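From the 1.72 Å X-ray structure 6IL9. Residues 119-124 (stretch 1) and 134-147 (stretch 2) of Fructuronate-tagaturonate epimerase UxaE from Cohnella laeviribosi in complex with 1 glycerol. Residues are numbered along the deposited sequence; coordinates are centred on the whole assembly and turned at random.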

# COMPACT_ATOMS: atom_id res chain seq x y z
N ILE A 119 6.53 3.96 -2.69
CA ILE A 119 6.57 2.66 -2.05
C ILE A 119 5.87 1.72 -3.03
O ILE A 119 4.66 1.54 -2.99
N LEU A 120 6.66 1.16 -3.95
CA LEU A 120 6.07 0.45 -5.10
C LEU A 120 5.65 -0.96 -4.75
O LEU A 120 4.81 -1.54 -5.45
N ALA A 121 6.27 -1.55 -3.73
CA ALA A 121 5.94 -2.89 -3.26
C ALA A 121 5.20 -2.72 -1.94
O ALA A 121 5.80 -2.35 -0.93
N GLN A 122 3.90 -2.97 -1.95
CA GLN A 122 3.12 -2.79 -0.73
C GLN A 122 1.91 -3.70 -0.83
O GLN A 122 1.05 -3.48 -1.68
N GLN A 123 1.85 -4.73 0.03
CA GLN A 123 0.68 -5.59 0.12
C GLN A 123 0.53 -6.04 1.56
O GLN A 123 1.52 -6.19 2.28
N SER A 124 -0.71 -6.24 1.98
CA SER A 124 -1.01 -6.74 3.31
C SER A 124 -1.00 -8.26 3.32
O SER A 124 -1.10 -8.91 2.28
N ASP A 134 2.87 -14.15 -2.80
CA ASP A 134 3.80 -14.04 -1.68
C ASP A 134 4.60 -12.76 -1.82
O ASP A 134 4.59 -12.10 -2.87
N TYR A 135 5.33 -12.42 -0.75
CA TYR A 135 6.04 -11.14 -0.72
C TYR A 135 7.18 -11.09 -1.73
O TYR A 135 7.52 -10.00 -2.22
N LYS A 136 7.80 -12.23 -2.05
CA LYS A 136 8.84 -12.21 -3.07
C LYS A 136 8.31 -11.66 -4.39
O LYS A 136 8.97 -10.85 -5.04
N GLN A 137 7.10 -12.08 -4.79
CA GLN A 137 6.52 -11.61 -6.04
C GLN A 137 6.22 -10.12 -5.99
O GLN A 137 6.34 -9.43 -7.01
N VAL A 138 5.82 -9.61 -4.83
CA VAL A 138 5.49 -8.18 -4.73
C VAL A 138 6.74 -7.34 -4.97
O VAL A 138 6.73 -6.39 -5.76
N ILE A 139 7.86 -7.70 -4.32
CA ILE A 139 9.10 -6.97 -4.58
C ILE A 139 9.60 -7.24 -6.00
O ILE A 139 10.08 -6.33 -6.67
N ASP A 140 9.45 -8.49 -6.50
CA ASP A 140 9.83 -8.78 -7.88
C ASP A 140 9.19 -7.78 -8.84
O ASP A 140 9.87 -7.20 -9.70
N ALA A 141 7.88 -7.57 -8.70
CA ALA A 141 7.16 -6.71 -9.64
C ALA A 141 7.68 -5.28 -9.56
O ALA A 141 7.84 -4.62 -10.59
N ALA A 142 7.97 -4.79 -8.35
CA ALA A 142 8.49 -3.43 -8.20
C ALA A 142 9.90 -3.30 -8.77
O ALA A 142 10.21 -2.29 -9.42
N ALA A 143 10.76 -4.29 -8.53
CA ALA A 143 12.13 -4.21 -9.03
C ALA A 143 12.15 -4.23 -10.55
O ALA A 143 12.91 -3.48 -11.19
N TYR A 144 11.35 -5.10 -11.16
CA TYR A 144 11.31 -5.14 -12.61
C TYR A 144 10.69 -3.88 -13.19
O TYR A 144 11.04 -3.47 -14.30
N ALA A 145 9.77 -3.26 -12.45
CA ALA A 145 9.15 -2.03 -12.92
C ALA A 145 10.16 -0.89 -13.01
O ALA A 145 10.19 -0.16 -14.00
N VAL A 146 10.98 -0.71 -11.97
CA VAL A 146 11.92 0.41 -12.05
C VAL A 146 13.00 0.12 -13.08
O VAL A 146 13.54 1.04 -13.70
N PHE A 147 13.32 -1.16 -13.30
CA PHE A 147 14.27 -1.50 -14.36
C PHE A 147 13.67 -1.20 -15.73
O PHE A 147 14.32 -0.56 -16.57

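The centre of this contact is small and apolar. Ala-121 points its CB from the strand toward the helix, where it sits 3.8 Å from Val-138 CG1 and 3.9 Å from Ala-142 CB; Ile-139 CA lies 4.0 Å from the same Ala-121 CB. A methyl group suits this place because the backbones come close: the CA atoms of Ala-121 and Ile-139 are 5.3 Å apart, and the axes, nearly antiparallel at 165°, approach to 7.0 Å. Ala-142 answers with another short side chain, its CB also lying 3.7 Å from Leu-120 CB.

Outward in one direction, Leu-120 (chi1 m, chi2 t) extends along the helix until its CD1 meets Val-146 CG1 at 3.5 Å. The longer side chain spans the gap to a residue one helical turn beyond Ala-142, and Val-146, branched at CB and in the m rotamer, presents a methyl to it. In the other direction Val-138, chi1 t, points toward the strand. Val-138 CG1 packs on Ala-121 and also comes within 3.7 Å of Gln-122 N, and Val-138 CG2 lies 3.8 Å from Gln-123 CG.

Gln-123 leads to the polar edge. Its CB points toward the helix, but m settings at chi1 and chi2 fold the chain so that its end leads away, leaving aliphatic carbon against Val-138 while Gln-123 NE2 donates to Gln-122 O at 2.9 Å. Tyr-135 starts sideways, with chi1 between wells at -93°, yet its length brings the phenol to the strand, where Tyr-135 OH donates a 2.7 Å hydrogen bond to Gln-123 O, near the ring plane. At the helix start, Asp-134 OD1 caps Gln-137 N at 3.0 Å, and Gln-137 OE1 accepts from Asp-134 N at 3.1 Å.

Water 1 links the backbones, lying 2.9 Å from Val-138 O and, more weakly bonded, 3.4 Å from Leu-120 O.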

# COMPACT_ATOMS: atom_id res chain seq x y z
CB ILE A 119 5.92 2.67 -0.67
CG1 ILE A 119 6.44 3.86 0.16
CG2 ILE A 119 6.19 1.34 0.06
CD1 ILE A 119 7.96 3.92 0.34
CB LEU A 120 7.07 0.37 -6.25
CG LEU A 120 7.31 1.57 -7.14
CD1 LEU A 120 8.39 1.15 -8.11
CD2 LEU A 120 6.03 1.91 -7.89
CB ALA A 121 7.21 -3.73 -3.08
CB GLN A 122 2.68 -1.33 -0.57
CG GLN A 122 1.66 -1.13 0.53
CD GLN A 122 0.68 -0.03 0.21
OE1 GLN A 122 1.02 1.15 0.25
NE2 GLN A 122 -0.55 -0.40 -0.13
CB GLN A 123 0.79 -6.82 -0.81
CG GLN A 123 0.53 -6.55 -2.29
CD GLN A 123 -0.93 -6.25 -2.56
OE1 GLN A 123 -1.73 -7.17 -2.79
NE2 GLN A 123 -1.30 -4.97 -2.53
CB SER A 124 -2.38 -6.24 3.80
OG SER A 124 -3.43 -6.86 3.08
CB ASP A 134 4.73 -15.27 -1.58
CG ASP A 134 5.59 -15.47 -2.81
OD1 ASP A 134 6.24 -14.51 -3.27
OD2 ASP A 134 5.63 -16.61 -3.31
CB TYR A 135 6.56 -10.86 0.69
CG TYR A 135 5.61 -10.03 1.53
CD1 TYR A 135 4.79 -9.07 0.95
CD2 TYR A 135 5.53 -10.22 2.90
CE1 TYR A 135 3.91 -8.31 1.72
CE2 TYR A 135 4.66 -9.48 3.68
CZ TYR A 135 3.86 -8.52 3.09
OH TYR A 135 3.00 -7.78 3.89
CB LYS A 136 9.41 -13.61 -3.27
CG LYS A 136 10.27 -14.07 -2.12
CD LYS A 136 10.70 -15.51 -2.31
CE LYS A 136 11.82 -15.87 -1.35
NZ LYS A 136 12.31 -17.27 -1.58
CB GLN A 137 5.25 -12.39 -6.35
CG GLN A 137 5.45 -13.89 -6.40
CD GLN A 137 4.15 -14.60 -6.64
OE1 GLN A 137 3.27 -14.60 -5.79
NE2 GLN A 137 4.01 -15.20 -7.81
CB VAL A 138 4.84 -7.88 -3.36
CG1 VAL A 138 4.53 -6.40 -3.22
CG2 VAL A 138 3.54 -8.69 -3.23
CB ILE A 139 10.16 -7.30 -3.51
CG1 ILE A 139 9.72 -6.79 -2.13
CG2 ILE A 139 11.51 -6.67 -3.89
CD1 ILE A 139 10.78 -6.98 -1.01
CB ASP A 140 9.38 -10.19 -8.31
CG ASP A 140 10.20 -11.32 -7.68
OD1 ASP A 140 11.31 -11.10 -7.14
OD2 ASP A 140 9.70 -12.47 -7.74
CB ALA A 141 5.66 -6.77 -9.36
CB ALA A 142 8.48 -3.03 -6.72
CB ALA A 143 12.97 -5.37 -8.48
CB TYR A 144 10.55 -6.39 -13.06
CG TYR A 144 11.37 -7.66 -13.04
CD1 TYR A 144 12.53 -7.76 -13.80
CD2 TYR A 144 10.98 -8.75 -12.29
CE1 TYR A 144 13.29 -8.92 -13.81
CE2 TYR A 144 11.74 -9.92 -12.28
CZ TYR A 144 12.88 -9.99 -13.05
OH TYR A 144 13.61 -11.16 -13.05
CB ALA A 145 7.99 -1.64 -12.00
CB VAL A 146 12.55 0.76 -10.68
CG1 VAL A 146 11.48 1.21 -9.70
CG2 VAL A 146 13.37 -0.41 -10.12
CB PHE A 147 14.66 -2.98 -14.23
CG PHE A 147 15.78 -3.41 -15.15
CD1 PHE A 147 17.11 -3.22 -14.79
CD2 PHE A 147 15.51 -4.02 -16.36
CE1 PHE A 147 18.14 -3.62 -15.63
CE2 PHE A 147 16.53 -4.42 -17.21
CZ PHE A 147 17.85 -4.22 -16.84
O HOH W 1 4.48 -4.75 -6.39